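Local coordinates for putative cytoplasmic protein (Salmonella typhimurium, PDB 4JUR) that probably acts as a Tae4-family type VI secretion amidase effector, hydrolysing amide bonds in the peptidoglycan of rival bacteria, at residues G126-K131 and G170-L175. Residues are numbered along the deposited sequence; the frame is centred on the assembly and turned at random.
Sequences GIIVVK and GTLWIL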
loop_
_atom_site.group_PDB
_atom_site.type_symbol
_atom_site.label_atom_id
_atom_site.label_comp_id
_atom_site.label_asym_id
_atom_site.label_seq_id
_atom_site.Cartn_x
_atom_site.Cartn_y
_atom_site.Cartn_z
ATOM N N GLY A 126 6.091 -18.517 37.602
ATOM C CA GLY A 126 5.025 -18.999 36.741
ATOM C C GLY A 126 4.893 -18.260 35.417
ATOM O O GLY A 126 5.876 -17.835 34.828
ATOM N N ILE A 127 3.667 -18.119 34.932
ATOM C CA ILE A 127 3.439 -17.459 33.662
ATOM C C ILE A 127 3.366 -15.971 33.898
ATOM O O ILE A 127 2.542 -15.515 34.681
ATOM C CB ILE A 127 2.146 -17.948 33.008
ATOM C CG1 ILE A 127 2.264 -19.431 32.683
ATOM C CG2 ILE A 127 1.870 -17.172 31.737
ATOM C CD1 ILE A 127 0.954 -20.158 32.665
ATOM N N ILE A 128 4.239 -15.218 33.235
ATOM C CA ILE A 128 4.214 -13.759 33.328
ATOM C C ILE A 128 3.786 -13.159 31.982
ATOM O O ILE A 128 4.114 -13.711 30.904
ATOM C CB ILE A 128 5.573 -13.177 33.843
ATOM C CG1 ILE A 128 5.482 -11.664 34.084
ATOM C CG2 ILE A 128 6.724 -13.512 32.899
ATOM C CD1 ILE A 128 6.828 -11.054 34.434
ATOM N N VAL A 129 2.989 -12.088 32.062
ATOM C CA VAL A 129 2.551 -11.295 30.903
ATOM C C VAL A 129 2.979 -9.846 31.068
ATOM O O VAL A 129 2.697 -9.208 32.094
ATOM C CB VAL A 129 1.015 -11.294 30.696
ATOM C CG1 VAL A 129 0.644 -10.330 29.582
ATOM C CG2 VAL A 129 0.496 -12.693 30.353
ATOM N N VAL A 130 3.671 -9.321 30.061
ATOM C CA VAL A 130 4.037 -7.918 30.062
ATOM C C VAL A 130 3.351 -7.204 28.901
ATOM O O VAL A 130 3.602 -7.509 27.737
ATOM C CB VAL A 130 5.550 -7.766 29.946
ATOM C CG1 VAL A 130 5.955 -6.370 30.337
ATOM C CG2 VAL A 130 6.229 -8.773 30.861
ATOM N N LYS A 131 2.472 -6.261 29.213
ATOM C CA LYS A 131 1.774 -5.480 28.188
ATOM C C LYS A 131 2.401 -4.109 28.122
ATOM O O LYS A 131 2.928 -3.637 29.119
ATOM C CB LYS A 131 0.302 -5.294 28.556
ATOM C CG LYS A 131 -0.588 -6.487 28.326
ATOM C CD LYS A 131 -2.055 -6.085 28.457
ATOM C CE LYS A 131 -2.708 -6.631 29.735
ATOM N NZ LYS A 131 -2.218 -5.941 30.979
ATOM N N GLY A 170 2.866 -5.553 34.280
ATOM C CA GLY A 170 3.264 -6.936 34.276
ATOM C C GLY A 170 2.291 -7.697 35.144
ATOM O O GLY A 170 1.929 -7.240 36.226
ATOM N N THR A 171 1.839 -8.852 34.679
ATOM C CA THR A 171 0.975 -9.653 35.520
ATOM C C THR A 171 1.418 -11.115 35.572
ATOM O O THR A 171 1.911 -11.665 34.589
ATOM C CB THR A 171 -0.544 -9.462 35.196
ATOM O OG1 THR A 171 -1.161 -10.731 34.966
ATOM C CG2 THR A 171 -0.752 -8.553 33.997
ATOM N N LEU A 172 1.266 -11.721 36.746
ATOM C CA LEU A 172 1.805 -13.052 37.014
ATOM C C LEU A 172 0.764 -14.002 37.607
ATOM O O LEU A 172 0.101 -13.682 38.617
ATOM C CB LEU A 172 2.973 -12.962 37.984
ATOM C CG LEU A 172 3.581 -14.324 38.288
ATOM C CD1 LEU A 172 4.685 -14.600 37.286
ATOM C CD2 LEU A 172 4.105 -14.388 39.704
ATOM N N TRP A 173 0.620 -15.149 36.952
ATOM C CA TRP A 173 -0.069 -16.292 37.512
ATOM C C TRP A 173 0.990 -17.272 37.986
ATOM O O TRP A 173 1.788 -17.791 37.194
ATOM C CB TRP A 173 -0.921 -16.988 36.468
ATOM C CG TRP A 173 -2.075 -16.210 35.976
ATOM C CD1 TRP A 173 -3.355 -16.298 36.405
ATOM C CD2 TRP A 173 -2.065 -15.246 34.923
ATOM N NE1 TRP A 173 -4.152 -15.437 35.693
ATOM C CE2 TRP A 173 -3.383 -14.778 34.774
ATOM C CE3 TRP A 173 -1.067 -14.721 34.099
ATOM C CZ2 TRP A 173 -3.736 -13.813 33.830
ATOM C CZ3 TRP A 173 -1.421 -13.763 33.156
ATOM C CH2 TRP A 173 -2.745 -13.321 33.029
ATOM N N ILE A 174 0.989 -17.519 39.288
ATOM C CA ILE A 174 1.908 -18.454 39.884
ATOM C C ILE A 174 1.620 -19.879 39.404
ATOM O O ILE A 174 0.473 -20.299 39.285
ATOM C CB ILE A 174 1.873 -18.334 41.412
ATOM C CG1 ILE A 174 2.492 -17.003 41.820
ATOM C CG2 ILE A 174 2.614 -19.493 42.095
ATOM C CD1 ILE A 174 2.312 -16.689 43.289
ATOM N N LEU A 175 2.689 -20.585 39.064
ATOM C CA LEU A 175 2.612 -22.000 38.774
ATOM C C LEU A 175 3.234 -22.732 39.963
ATOM O O LEU A 175 4.250 -22.286 40.501
ATOM C CB LEU A 175 3.368 -22.331 37.478
ATOM C CG LEU A 175 2.607 -22.332 36.145
ATOM C CD1 LEU A 175 1.303 -21.567 36.203
ATOM C CD2 LEU A 175 3.485 -21.793 35.029
#
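I127 and V129 pair with W173 and T171 in an antiparallel strand contact at the centre of the four-stranded sheet, where strand 126-133 lies between strands 166-174 and 140-145. The two segment axes approach to 4.6 Å at an angle of 164°. Each of these two pairs is closed by reciprocal backbone hydrogen bonds, the shortest from T171 N to V129 O at 2.7 Å. Between them, the non-hydrogen-bonded pair I128 and L172 meets on the reverse face, L172 CD1 lying 3.8 Å from I128 CB.

On the face of I127, V129, T171 and W173, the W173 side chain crosses that of V129 obliquely. With CG beside the backbone N (chi1 -67°), its six-membered ring presents CZ3 to V129 CG2 at 3.6 Å; the methyl sits at the ring edge, near its plane, as does I127 O. The far side of the indole is held by a hydrogen bond from NE1 to G107 O, and helix 95-106 covers this face through L102, T103 and M106. Beyond the last strand pairing the side chain of L175 points toward strand 126-131, bringing CD2 to 3.5 Å from I127 CG1 and 3.6 Å from G126 CA. G126, whose backbone angles favour glycine, makes a CA-H...O contact from CA to W173 O at 3.5 Å.

The contact thus couples a backbone hydrogen-bond network to an apolar layer between sheet and helix, with the buried indole N-H satisfied by a backbone carbonyl.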